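PDB 4JCQ: ATP-dependent Clp protease proteolytic subunit from Listeria monocytogenes, which probably cleaves peptide bonds in misfolded and other proteins, as the serine-protease component of an ATP-dependent degradation machine. Local coordinates for residues Lys17-Arg22 and Leu42-Ser47; Ile115-Gly120 and Arg145-Ala150; Ser169-Lys174 and Asn180-Asn185. All coordinates share one frame; numbering follows the deposited sequence.

The three contacts follow one another along the chain without overlapping, and together they span the ClpP fold. Contact 1 joins helix 14-20 to helix 32-48 beside strand 23-27, an outermost strand of the parallel sheet within this chain; contact 3 joins helix 170-176 to strand 181-182, the other outermost strand. Contact 2 packs the loop after strand 111-114, which carries the predicted catalytic histidine, against helix 133-151. Centre to centre, contacts 1 and 2 are about 29 Å apart on opposite sides of the chain's centre, contacts 1 and 3 about 26 Å, and contacts 2 and 3 about 20 Å. Contacts 1 and 3 both touch the same neighbouring subunit, which puts both ends of the sheet near a subunit interface.

Contact 1. Residues Lys17-Arg22 and Leu42-Ser47; sequences KLIDTR and LLLLES
Arg22 and Leu45 lie alongside each other and slide past in opposite directions, the arginine running to the backbone of helix 32-48 while the leucine reaches back to the turn that follows helix 14-20. The guanidinium arrives end-on, and both terminal nitrogens converge on a single atom. Arg22 NH2 makes the shorter and straighter bond, 2.8 Å to Leu45 O with an angle of 159° at the hydrogen; Arg22 NH1 stands 3.2 Å from the same Leu45 O and is more bent. The oxygen sits at the guanidinium edge, in its plane, yet both nitrogens come from one face of the carbonyl: NH2 is tilted from the carbonyl plane and NH1 stands well above it. Bends at chi2 and chi3 (-27° for the latter) fold the arginine chain into this pose. A positive group at a carbonyl in the last turn of a helix is probably favoured by the helix dipole, and Asp51 O takes a further bond from NH1, which helps fix the rotation of the group.

Leu45 holds CG anti to its carbonyl carbon (chi1 -71°), and its CD2 makes van der Waals contact at 3.5 Å with Ile19 O, the acceptor of the backbone bond from Arg22 N (3.1 Å). The same CD2 lies 3.8 Å from Arg22 NH2, a methyl beside the nitrogen that makes the shorter bond. Next to it, Ile19 and Leu44 meet at about a right angle, Ile19 CG1 lying 3.7 Å from Leu44 CD1. Leu14 of a neighbouring subunit packs on both.

Arg22, with positive phi, turns the chain out of helix 14-20 into strand 23-27. Its backbone pairs with Thr54 of strand 53-59, and helix 32-48 is the crossover of this beta-alpha-beta unit, resting on Ile53 through Leu45.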
ATOM      1  N   LYS H  17      23.521  -2.874  -7.551  1.00 91.94           N
ATOM      2  CA  LYS H  17      24.694  -3.401  -6.857  1.00 85.89           C
ATOM      3  C   LYS H  17      24.317  -4.563  -5.933  1.00 75.78           C
ATOM      4  O   LYS H  17      25.161  -5.400  -5.598  1.00 72.38           O
ATOM      5  CB  LYS H  17      25.398  -2.292  -6.075  1.00 85.16           C
ATOM      6  CG  LYS H  17      26.879  -2.539  -5.859  1.00 83.39           C
ATOM      7  CD  LYS H  17      27.612  -1.248  -5.539  1.00 80.46           C
ATOM      8  CE  LYS H  17      29.111  -1.460  -5.593  1.00 79.96           C
ATOM      9  NZ  LYS H  17      29.863  -0.195  -5.418  1.00 78.76           N
ATOM     10  N   LEU H  18      23.048  -4.604  -5.528  1.00 68.59           N
ATOM     11  CA  LEU H  18      22.503  -5.716  -4.752  1.00 63.37           C
ATOM     12  C   LEU H  18      22.385  -6.967  -5.625  1.00 59.06           C
ATOM     13  O   LEU H  18      22.564  -8.090  -5.148  1.00 54.19           O
ATOM     14  CB  LEU H  18      21.139  -5.337  -4.164  1.00 63.19           C
ATOM     15  CG  LEU H  18      20.482  -6.247  -3.118  1.00 64.94           C
ATOM     16  CD1 LEU H  18      21.274  -6.280  -1.818  1.00 65.17           C
ATOM     17  CD2 LEU H  18      19.053  -5.795  -2.856  1.00 62.49           C
ATOM     18  N   ILE H  19      22.082  -6.756  -6.904  1.00 56.92           N
ATOM     19  CA  ILE H  19      22.046  -7.827  -7.900  1.00 54.55           C
ATOM     20  C   ILE H  19      23.455  -8.326  -8.248  1.00 51.06           C
ATOM     21  O   ILE H  19      23.637  -9.504  -8.573  1.00 46.69           O
ATOM     22  CB  ILE H  19      21.238  -7.394  -9.154  1.00 55.30           C
ATOM     23  CG1 ILE H  19      19.846  -8.033  -9.142  1.00 57.85           C
ATOM     24  CG2 ILE H  19      21.944  -7.761 -10.452  1.00 53.32           C
ATOM     25  CD1 ILE H  19      18.858  -7.383  -8.196  1.00 62.65           C
ATOM     26  N   ASP H  20      24.441  -7.432  -8.151  1.00 50.63           N
ATOM     27  CA  ASP H  20      25.844  -7.758  -8.422  1.00 53.18           C
ATOM     28  C   ASP H  20      26.436  -8.766  -7.434  1.00 44.94           C
ATOM     29  O   ASP H  20      27.399  -9.465  -7.759  1.00 44.28           O
ATOM     30  CB  ASP H  20      26.702  -6.487  -8.444  1.00 60.38           C
ATOM     31  CG  ASP H  20      26.456  -5.628  -9.677  1.00 69.09           C
ATOM     32  OD1 ASP H  20      26.051  -6.171 -10.728  1.00 67.59           O
ATOM     33  OD2 ASP H  20      26.679  -4.402  -9.595  1.00 70.66           O
ATOM     34  N   THR H  21      25.862  -8.837  -6.234  1.00 39.97           N
ATOM     35  CA  THR H  21      26.308  -9.793  -5.215  1.00 37.22           C
ATOM     36  C   THR H  21      25.883 -11.223  -5.552  1.00 34.89           C
ATOM     37  O   THR H  21      26.421 -12.183  -4.995  1.00 33.42           O
ATOM     38  CB  THR H  21      25.781  -9.431  -3.808  1.00 36.16           C
ATOM     39  OG1 THR H  21      24.353  -9.540  -3.783  1.00 32.66           O
ATOM     40  CG2 THR H  21      26.190  -8.019  -3.420  1.00 38.00           C
ATOM     41  N   ARG H  22      24.929 -11.345  -6.478  1.00 33.02           N
ATOM     42  CA  ARG H  22      24.303 -12.621  -6.867  1.00 32.03           C
ATOM     43  C   ARG H  22      23.905 -13.445  -5.635  1.00 30.44           C
ATOM     44  O   ARG H  22      24.284 -14.611  -5.491  1.00 29.17           O
ATOM     45  CB  ARG H  22      25.177 -13.434  -7.848  1.00 32.56           C
ATOM     46  CG  ARG H  22      26.235 -12.631  -8.595  1.00 34.31           C
ATOM     47  CD  ARG H  22      26.305 -12.886 -10.098  1.00 33.80           C
ATOM     48  NE  ARG H  22      25.859 -14.208 -10.545  1.00 31.13           N
ATOM     49  CZ  ARG H  22      24.932 -14.404 -11.483  1.00 31.37           C
ATOM     50  NH1 ARG H  22      24.590 -15.635 -11.840  1.00 30.71           N
ATOM     51  NH2 ARG H  22      24.348 -13.368 -12.076  1.00 30.45           N
ATOM     52  N   LEU H  42      16.200 -15.920  -9.491  1.00 28.44           N
ATOM     53  CA  LEU H  42      17.097 -16.919 -10.077  1.00 28.82           C
ATOM     54  C   LEU H  42      17.175 -16.814 -11.600  1.00 31.18           C
ATOM     55  O   LEU H  42      18.257 -16.944 -12.178  1.00 31.61           O
ATOM     56  CB  LEU H  42      16.691 -18.338  -9.660  1.00 27.91           C
ATOM     57  CG  LEU H  42      16.874 -18.750  -8.194  1.00 26.50           C
ATOM     58  CD1 LEU H  42      16.327 -20.152  -7.965  1.00 26.82           C
ATOM     59  CD2 LEU H  42      18.331 -18.667  -7.756  1.00 27.67           C
ATOM     60  N   LEU H  43      16.031 -16.576 -12.239  1.00 31.37           N
ATOM     61  CA  LEU H  43      15.972 -16.403 -13.691  1.00 33.83           C
ATOM     62  C   LEU H  43      16.653 -15.111 -14.136  1.00 34.28           C
ATOM     63  O   LEU H  43      17.321 -15.082 -15.171  1.00 33.14           O
ATOM     64  CB  LEU H  43      14.524 -16.449 -14.190  1.00 33.27           C
ATOM     65  CG  LEU H  43      13.818 -17.811 -14.180  1.00 34.42           C
ATOM     66  CD1 LEU H  43      12.312 -17.639 -14.299  1.00 33.25           C
ATOM     67  CD2 LEU H  43      14.346 -18.729 -15.276  1.00 35.90           C
ATOM     68  N   LEU H  44      16.485 -14.053 -13.345  1.00 34.04           N
ATOM     69  CA  LEU H  44      17.120 -12.766 -13.609  1.00 36.61           C
ATOM     70  C   LEU H  44      18.643 -12.875 -13.507  1.00 36.71           C
ATOM     71  O   LEU H  44      19.361 -12.397 -14.385  1.00 38.19           O
ATOM     72  CB  LEU H  44      16.566 -11.691 -12.658  1.00 37.14           C
ATOM     73  CG  LEU H  44      16.896 -10.193 -12.773  1.00 40.54           C
ATOM     74  CD1 LEU H  44      18.093  -9.819 -11.910  1.00 43.73           C
ATOM     75  CD2 LEU H  44      17.079  -9.716 -14.211  1.00 40.92           C
ATOM     76  N   LEU H  45      19.125 -13.519 -12.444  1.00 34.15           N
ATOM     77  CA  LEU H  45      20.562 -13.715 -12.235  1.00 34.95           C
ATOM     78  C   LEU H  45      21.190 -14.612 -13.304  1.00 36.96           C
ATOM     79  O   LEU H  45      22.322 -14.373 -13.733  1.00 39.20           O
ATOM     80  CB  LEU H  45      20.843 -14.268 -10.833  1.00 33.07           C
ATOM     81  CG  LEU H  45      20.630 -13.327  -9.641  1.00 32.70           C
ATOM     82  CD1 LEU H  45      20.648 -14.105  -8.336  1.00 31.46           C
ATOM     83  CD2 LEU H  45      21.659 -12.204  -9.614  1.00 33.70           C
ATOM     84  N   GLU H  46      20.446 -15.631 -13.731  1.00 37.00           N
ATOM     85  CA  GLU H  46      20.875 -16.518 -14.812  1.00 39.26           C
ATOM     86  C   GLU H  46      21.052 -15.761 -16.130  1.00 41.23           C
ATOM     87  O   GLU H  46      22.022 -15.990 -16.854  1.00 42.47           O
ATOM     88  CB  GLU H  46      19.882 -17.671 -14.995  1.00 38.38           C
ATOM     89  CG  GLU H  46      20.231 -18.610 -16.142  1.00 40.41           C
ATOM     90  CD  GLU H  46      19.178 -19.669 -16.403  1.00 39.82           C
ATOM     91  OE1 GLU H  46      17.968 -19.371 -16.292  1.00 40.87           O
ATOM     92  OE2 GLU H  46      19.571 -20.804 -16.735  1.00 38.52           O
ATOM     93  N   SER H  47      20.115 -14.861 -16.428  1.00 41.50           N
ATOM     94  CA  SER H  47      20.148 -14.085 -17.670  1.00 44.65           C
ATOM     95  C   SER H  47      21.314 -13.094 -17.724  1.00 46.04           C
ATOM     96  O   SER H  47      21.768 -12.725 -18.808  1.00 47.86           O
ATOM     97  CB  SER H  47      18.821 -13.353 -17.887  1.00 43.30           C
ATOM     98  OG  SER H  47      18.657 -12.294 -16.962  1.00 42.86           O
TER

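Contact 2. Residues Ile115-Gly120 and Arg145-Ala150; sequences IHQPAG and RLIAEA
Van der Waals packing of Ile147 on Ile115 and Gln117 makes this buried contact. The ethyl arm of Ile147 points from helix 133-151 at the loop, its CG1 anti to the carbonyl carbon (chi1 -62°), and CD1 ends 3.7 Å from Gln117 NE2. The two side chains come from opposite directions, and the methyl meets the amide nitrogen in van der Waals contact. The second branch meets Ile115 more loosely: Ile147 CG2 is 4.4 Å from Ile115 CD1.

The loop belongs to the serine-protease site of the ClpP fold. It follows strand 111-114 and carries His116, the predicted catalytic histidine, whose CB points away from the helix while its two neighbours point toward it.

Polar bonds hold the amide nitrogen that Ile147 touches. Gln117, bent at chi2 (-64°), curls back so that NE2 gives a weak bond to Ile115 O, 2.9 Å away and bent to 130°; NE2 is also bonded to the carbonyl oxygen of Ser91, the predicted nucleophile. The OG of Ser91 bonds to the carbonyl oxygen of His116, an engagement with the backbone consistent with the inactive triad described for this enzyme.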
ATOM      1  N   ILE H 115      14.747 -32.740   9.265  1.00 21.05           N
ATOM      2  CA  ILE H 115      14.277 -33.280   7.985  1.00 21.70           C
ATOM      3  C   ILE H 115      12.827 -33.777   8.007  1.00 21.50           C
ATOM      4  O   ILE H 115      12.318 -34.233   6.982  1.00 23.26           O
ATOM      5  CB  ILE H 115      15.218 -34.360   7.394  1.00 22.52           C
ATOM      6  CG1 ILE H 115      15.142 -35.671   8.184  1.00 23.57           C
ATOM      7  CG2 ILE H 115      16.646 -33.836   7.281  1.00 24.03           C
ATOM      8  CD1 ILE H 115      15.622 -36.869   7.393  1.00 25.81           C
ATOM      9  N   HIS H 116      12.170 -33.674   9.163  1.00 21.88           N
ATOM     10  CA  HIS H 116      10.745 -34.001   9.283  1.00 22.66           C
ATOM     11  C   HIS H 116       9.954 -33.404   8.159  1.00 22.21           C
ATOM     12  O   HIS H 116      10.114 -32.227   7.840  1.00 21.22           O
ATOM     13  CB  HIS H 116      10.179 -33.494  10.605  1.00 24.04           C
ATOM     14  CG  HIS H 116       8.681 -33.668  10.730  1.00 25.58           C
ATOM     15  ND1 HIS H 116       7.814 -32.660  10.520  1.00 26.87           N
ATOM     16  CD2 HIS H 116       7.913 -34.789  11.041  1.00 26.55           C
ATOM     17  CE1 HIS H 116       6.555 -33.107  10.696  1.00 27.51           C
ATOM     18  NE2 HIS H 116       6.617 -34.410  11.016  1.00 27.32           N
ATOM     19  N   GLN H 117       9.097 -34.214   7.546  1.00 22.13           N
ATOM     20  CA  GLN H 117       8.215 -33.735   6.490  1.00 23.27           C
ATOM     21  C   GLN H 117       6.765 -33.922   6.918  1.00 24.82           C
ATOM     22  O   GLN H 117       6.400 -34.993   7.403  1.00 27.05           O
ATOM     23  CB  GLN H 117       8.487 -34.464   5.167  1.00 23.15           C
ATOM     24  CG  GLN H 117       9.932 -34.402   4.673  1.00 23.16           C
ATOM     25  CD  GLN H 117      10.403 -32.997   4.321  1.00 22.79           C
ATOM     26  OE1 GLN H 117       9.636 -32.173   3.830  1.00 24.59           O
ATOM     27  NE2 GLN H 117      11.682 -32.725   4.562  1.00 21.26           N
ATOM     28  N   PRO H 118       5.933 -32.874   6.757  1.00 26.97           N
ATOM     29  CA  PRO H 118       4.510 -32.979   7.089  1.00 28.66           C
ATOM     30  C   PRO H 118       3.815 -33.996   6.188  1.00 29.31           C
ATOM     31  O   PRO H 118       4.052 -34.010   4.979  1.00 28.95           O
ATOM     32  CB  PRO H 118       3.977 -31.567   6.823  1.00 30.13           C
ATOM     33  CG  PRO H 118       4.959 -30.954   5.880  1.00 30.49           C
ATOM     34  CD  PRO H 118       6.286 -31.532   6.263  1.00 27.86           C
ATOM     35  N   ALA H 119       2.979 -34.845   6.782  1.00 31.21           N
ATOM     36  CA  ALA H 119       2.310 -35.917   6.045  1.00 33.81           C
ATOM     37  C   ALA H 119       1.408 -35.380   4.930  1.00 36.21           C
ATOM     38  O   ALA H 119       1.449 -35.868   3.799  1.00 38.57           O
ATOM     39  CB  ALA H 119       1.523 -36.803   6.999  1.00 33.87           C
ATOM     40  N   GLY H 120       0.607 -34.367   5.253  1.00 37.50           N
ATOM     41  CA  GLY H 120      -0.266 -33.730   4.270  1.00 42.54           C
ATOM     42  C   GLY H 120       0.479 -32.783   3.344  1.00 44.91           C
ATOM     43  O   GLY H 120      -0.051 -32.371   2.310  1.00 49.02           O
ATOM     44  N   ARG H 145      13.347 -40.372  -1.140  1.00 26.56           N
ATOM     45  CA  ARG H 145      14.360 -40.688  -2.151  1.00 27.59           C
ATOM     46  C   ARG H 145      15.228 -39.473  -2.473  1.00 26.40           C
ATOM     47  O   ARG H 145      16.444 -39.591  -2.621  1.00 26.36           O
ATOM     48  CB  ARG H 145      13.712 -41.232  -3.429  1.00 30.90           C
ATOM     49  CG  ARG H 145      13.183 -42.652  -3.305  1.00 31.90           C
ATOM     50  CD  ARG H 145      12.747 -43.204  -4.653  1.00 39.62           C
ATOM     51  NE  ARG H 145      12.199 -44.556  -4.532  1.00 47.82           N
ATOM     52  CZ  ARG H 145      10.900 -44.842  -4.454  1.00 52.56           C
ATOM     53  NH1 ARG H 145       9.990 -43.874  -4.488  1.00 56.91           N
ATOM     54  NH2 ARG H 145      10.508 -46.104  -4.344  1.00 57.27           N
ATOM     55  N   LEU H 146      14.593 -38.306  -2.573  1.00 25.51           N
ATOM     56  CA  LEU H 146      15.297 -37.046  -2.806  1.00 25.81           C
ATOM     57  C   LEU H 146      16.337 -36.783  -1.710  1.00 25.28           C
ATOM     58  O   LEU H 146      17.504 -36.521  -2.003  1.00 25.20           O
ATOM     59  CB  LEU H 146      14.292 -35.889  -2.896  1.00 25.58           C
ATOM     60  CG  LEU H 146      14.744 -34.509  -3.389  1.00 26.89           C
ATOM     61  CD1 LEU H 146      13.563 -33.754  -3.978  1.00 29.12           C
ATOM     62  CD2 LEU H 146      15.396 -33.691  -2.282  1.00 28.18           C
ATOM     63  N   ILE H 147      15.912 -36.868  -0.453  1.00 25.08           N
ATOM     64  CA  ILE H 147      16.795 -36.601   0.683  1.00 24.13           C
ATOM     65  C   ILE H 147      17.889 -37.672   0.815  1.00 25.21           C
ATOM     66  O   ILE H 147      19.040 -37.349   1.107  1.00 24.97           O
ATOM     67  CB  ILE H 147      15.998 -36.423   2.003  1.00 23.55           C
ATOM     68  CG1 ILE H 147      15.057 -35.214   1.897  1.00 22.84           C
ATOM     69  CG2 ILE H 147      16.935 -36.252   3.192  1.00 22.59           C
ATOM     70  CD1 ILE H 147      14.060 -35.085   3.034  1.00 22.63           C
ATOM     71  N   ALA H 148      17.533 -38.933   0.576  1.00 26.35           N
ATOM     72  CA  ALA H 148      18.505 -40.034   0.608  1.00 28.75           C
ATOM     73  C   ALA H 148      19.643 -39.837  -0.399  1.00 30.57           C
ATOM     74  O   ALA H 148      20.815 -40.000  -0.053  1.00 31.01           O
ATOM     75  CB  ALA H 148      17.814 -41.374   0.386  1.00 28.36           C
ATOM     76  N   GLU H 149      19.289 -39.474  -1.632  1.00 31.35           N
ATOM     77  CA  GLU H 149      20.271 -39.260  -2.697  1.00 34.55           C
ATOM     78  C   GLU H 149      21.193 -38.075  -2.398  1.00 32.34           C
ATOM     79  O   GLU H 149      22.395 -38.141  -2.658  1.00 30.26           O
ATOM     80  CB  GLU H 149      19.576 -39.064  -4.048  1.00 40.50           C
ATOM     81  CG  GLU H 149      20.520 -39.125  -5.244  1.00 48.59           C
ATOM     82  CD  GLU H 149      19.856 -38.745  -6.555  1.00 58.28           C
ATOM     83  OE1 GLU H 149      18.765 -39.277  -6.857  1.00 62.18           O
ATOM     84  OE2 GLU H 149      20.434 -37.920  -7.294  1.00 64.51           O
ATOM     85  N   ALA H 150      20.624 -37.003  -1.849  1.00 30.04           N
ATOM     86  CA  ALA H 150      21.382 -35.787  -1.553  1.00 29.07           C
ATOM     87  C   ALA H 150      22.337 -35.941  -0.365  1.00 28.47           C
ATOM     88  O   ALA H 150      23.432 -35.374  -0.373  1.00 28.04           O
ATOM     89  CB  ALA H 150      20.438 -34.612  -1.331  1.00 27.14           C
TER

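Contact 3. Residues Ser169-Lys174 and Asn180-Asn185; sequences SVNEAK and NEIIEN
The last helix-to-strand connection of the ClpP sheet is closed by Val170, Asn171 and Lys174 of helix 170-176 gathering round Ile182 of strand 181-182. The helix begins with a capping box: Ser169 OG accepts from Glu172 N at 3.2 Å, and Glu172 OE1 accepts from Ser169 N at 3.0 Å. Val170, the first helical residue, meets Ile182 tip to tip, Val170 CG2 lying 3.7 Å from Ile182 CG1. Asn171 crosses the isoleucine at about a right angle and touches it through its amide nitrogen, ND2 lying 3.4 Å from Ile182 CD1. One turn on from Val170, Lys174 passes Ile182 at a slant, with Lys174 CD 3.9 Å from Ile182 CD1. Extended from chi1 to chi3, the lysine carries its CE to 3.4 Å from the main-chain Asn180 O; CD and CE of the aliphatic chain do the touching, without a hydrogen bond to that oxygen. Glu172 OE1 also forms a salt bridge with Arg138 of a neighbouring subunit. Strand 181-182 itself lies parallel to strand 105-108, where Ser107 pairs with the backbones of Glu181 and Ile183 and also touches Val170, so the helix start packs over this edge of the sheet.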
ATOM      1  N   SER H 169      21.749 -30.476  15.549  1.00 25.03           N
ATOM      2  CA  SER H 169      22.690 -29.371  15.673  1.00 25.08           C
ATOM      3  C   SER H 169      23.468 -29.249  14.365  1.00 24.06           C
ATOM      4  O   SER H 169      23.421 -30.153  13.523  1.00 23.46           O
ATOM      5  CB  SER H 169      23.648 -29.606  16.842  1.00 26.57           C
ATOM      6  OG  SER H 169      24.553 -30.660  16.558  1.00 26.16           O
ATOM      7  N   VAL H 170      24.182 -28.140  14.199  1.00 23.99           N
ATOM      8  CA  VAL H 170      24.972 -27.907  12.988  1.00 25.06           C
ATOM      9  C   VAL H 170      26.010 -29.023  12.761  1.00 25.35           C
ATOM     10  O   VAL H 170      26.212 -29.468  11.626  1.00 23.95           O
ATOM     11  CB  VAL H 170      25.600 -26.485  12.974  1.00 25.65           C
ATOM     12  CG1 VAL H 170      26.668 -26.324  14.053  1.00 26.14           C
ATOM     13  CG2 VAL H 170      26.153 -26.148  11.597  1.00 25.15           C
ATOM     14  N   ASN H 171      26.630 -29.489  13.844  1.00 26.21           N
ATOM     15  CA  ASN H 171      27.598 -30.589  13.779  1.00 27.88           C
ATOM     16  C   ASN H 171      26.958 -31.931  13.431  1.00 26.70           C
ATOM     17  O   ASN H 171      27.520 -32.710  12.659  1.00 27.82           O
ATOM     18  CB  ASN H 171      28.389 -30.695  15.086  1.00 29.23           C
ATOM     19  CG  ASN H 171      29.416 -29.585  15.241  1.00 33.17           C
ATOM     20  OD1 ASN H 171      29.426 -28.870  16.243  1.00 38.54           O
ATOM     21  ND2 ASN H 171      30.285 -29.437  14.250  1.00 33.13           N
ATOM     22  N   GLU H 172      25.782 -32.192  13.998  1.00 26.81           N
ATOM     23  CA  GLU H 172      25.019 -33.404  13.694  1.00 27.45           C
ATOM     24  C   GLU H 172      24.526 -33.412  12.248  1.00 25.84           C
ATOM     25  O   GLU H 172      24.506 -34.461  11.603  1.00 25.74           O
ATOM     26  CB  GLU H 172      23.838 -33.558  14.652  1.00 29.66           C
ATOM     27  CG  GLU H 172      24.229 -33.947  16.070  1.00 31.65           C
ATOM     28  CD  GLU H 172      23.046 -33.984  17.021  1.00 35.56           C
ATOM     29  OE1 GLU H 172      22.101 -33.180  16.854  1.00 32.17           O
ATOM     30  OE2 GLU H 172      23.063 -34.817  17.948  1.00 38.43           O
ATOM     31  N   ALA H 173      24.137 -32.240  11.748  1.00 25.01           N
ATOM     32  CA  ALA H 173      23.682 -32.092  10.365  1.00 24.61           C
ATOM     33  C   ALA H 173      24.822 -32.326   9.377  1.00 25.33           C
ATOM     34  O   ALA H 173      24.603 -32.829   8.273  1.00 26.11           O
ATOM     35  CB  ALA H 173      23.059 -30.721  10.154  1.00 23.31           C
ATOM     36  N   LYS H 174      26.036 -31.958   9.787  1.00 26.18           N
ATOM     37  CA  LYS H 174      27.243 -32.230   9.013  1.00 28.29           C
ATOM     38  C   LYS H 174      27.520 -33.735   8.961  1.00 29.37           C
ATOM     39  O   LYS H 174      27.780 -34.285   7.890  1.00 29.38           O
ATOM     40  CB  LYS H 174      28.437 -31.474   9.604  1.00 30.08           C
ATOM     41  CG  LYS H 174      29.694 -31.485   8.746  1.00 32.07           C
ATOM     42  CD  LYS H 174      30.791 -30.653   9.391  1.00 35.29           C
ATOM     43  CE  LYS H 174      32.028 -30.571   8.515  1.00 38.23           C
ATOM     44  NZ  LYS H 174      32.771 -31.858   8.442  1.00 40.88           N
ATOM     45  N   ASN H 180      27.890 -29.736   4.397  1.00 26.74           N
ATOM     46  CA  ASN H 180      29.242 -30.155   4.036  1.00 29.88           C
ATOM     47  C   ASN H 180      30.313 -29.412   4.827  1.00 30.64           C
ATOM     48  O   ASN H 180      31.287 -30.016   5.281  1.00 29.65           O
ATOM     49  CB  ASN H 180      29.488 -29.982   2.536  1.00 30.90           C
ATOM     50  CG  ASN H 180      30.709 -30.745   2.049  1.00 33.43           C
ATOM     51  OD1 ASN H 180      31.628 -30.164   1.469  1.00 34.35           O
ATOM     52  ND2 ASN H 180      30.721 -32.051   2.279  1.00 32.20           N
ATOM     53  N   GLU H 181      30.124 -28.105   4.991  1.00 29.50           N
ATOM     54  CA  GLU H 181      31.123 -27.254   5.630  1.00 31.05           C
ATOM     55  C   GLU H 181      30.472 -26.186   6.507  1.00 29.82           C
ATOM     56  O   GLU H 181      29.551 -25.490   6.077  1.00 28.75           O
ATOM     57  CB  GLU H 181      32.010 -26.601   4.565  1.00 33.34           C
ATOM     58  CG  GLU H 181      33.279 -25.955   5.099  1.00 38.59           C
ATOM     59  CD  GLU H 181      34.166 -25.392   3.999  1.00 44.52           C
ATOM     60  OE1 GLU H 181      35.015 -24.530   4.310  1.00 50.69           O
ATOM     61  OE2 GLU H 181      34.020 -25.805   2.827  1.00 46.85           O
ATOM     62  N   ILE H 182      30.958 -26.073   7.739  1.00 28.79           N
ATOM     63  CA  ILE H 182      30.517 -25.025   8.654  1.00 28.37           C
ATOM     64  C   ILE H 182      31.470 -23.839   8.533  1.00 29.39           C
ATOM     65  O   ILE H 182      32.685 -23.988   8.684  1.00 29.43           O
ATOM     66  CB  ILE H 182      30.450 -25.527  10.115  1.00 28.33           C
ATOM     67  CG1 ILE H 182      29.544 -26.760  10.214  1.00 27.75           C
ATOM     68  CG2 ILE H 182      29.964 -24.419  11.047  1.00 28.47           C
ATOM     69  CD1 ILE H 182      29.696 -27.549  11.498  1.00 29.53           C
ATOM     70  N   ILE H 183      30.911 -22.667   8.244  1.00 29.37           N
ATOM     71  CA  ILE H 183      31.707 -21.455   8.042  1.00 31.08           C
ATOM     72  C   ILE H 183      31.276 -20.324   8.979  1.00 31.18           C
ATOM     73  O   ILE H 183      30.095 -20.190   9.307  1.00 28.93           O
ATOM     74  CB  ILE H 183      31.674 -20.975   6.569  1.00 32.81           C
ATOM     75  CG1 ILE H 183      30.227 -20.810   6.075  1.00 32.44           C
ATOM     76  CG2 ILE H 183      32.456 -21.937   5.681  1.00 35.05           C
ATOM     77  CD1 ILE H 183      30.083 -20.017   4.792  1.00 34.46           C
ATOM     78  N   GLU H 184      32.246 -19.521   9.404  1.00 32.71           N
ATOM     79  CA  GLU H 184      31.987 -18.381  10.275  1.00 36.01           C
ATOM     80  C   GLU H 184      32.254 -17.059   9.552  1.00 37.03           C
ATOM     81  O   GLU H 184      31.604 -16.050   9.836  1.00 31.74           O
ATOM     82  CB  GLU H 184      32.845 -18.477  11.540  1.00 41.32           C
ATOM     83  CG  GLU H 184      32.405 -17.559  12.673  1.00 46.02           C
ATOM     84  CD  GLU H 184      33.371 -17.554  13.845  1.00 54.83           C
ATOM     85  OE1 GLU H 184      33.562 -16.475  14.446  1.00 56.62           O
ATOM     86  OE2 GLU H 184      33.940 -18.619  14.169  1.00 60.18           O
ATOM     87  N   ASN H 185      33.205 -17.081   8.619  1.00 39.28           N
ATOM     88  CA  ASN H 185      33.633 -15.882   7.895  1.00 44.12           C
ATOM     89  C   ASN H 185      33.534 -16.031   6.375  1.00 48.99           C
ATOM     90  O   ASN H 185      33.234 -17.113   5.864  1.00 48.53           O
ATOM     91  CB  ASN H 185      35.067 -15.505   8.292  1.00 47.57           C
ATOM     92  CG  ASN H 185      35.204 -15.194   9.771  1.00 49.52           C
ATOM     93  OD1 ASN H 185      35.909 -15.894  10.498  1.00 53.90           O
ATOM     94  ND2 ASN H 185      34.530 -14.144  10.225  1.00 50.34           N
TER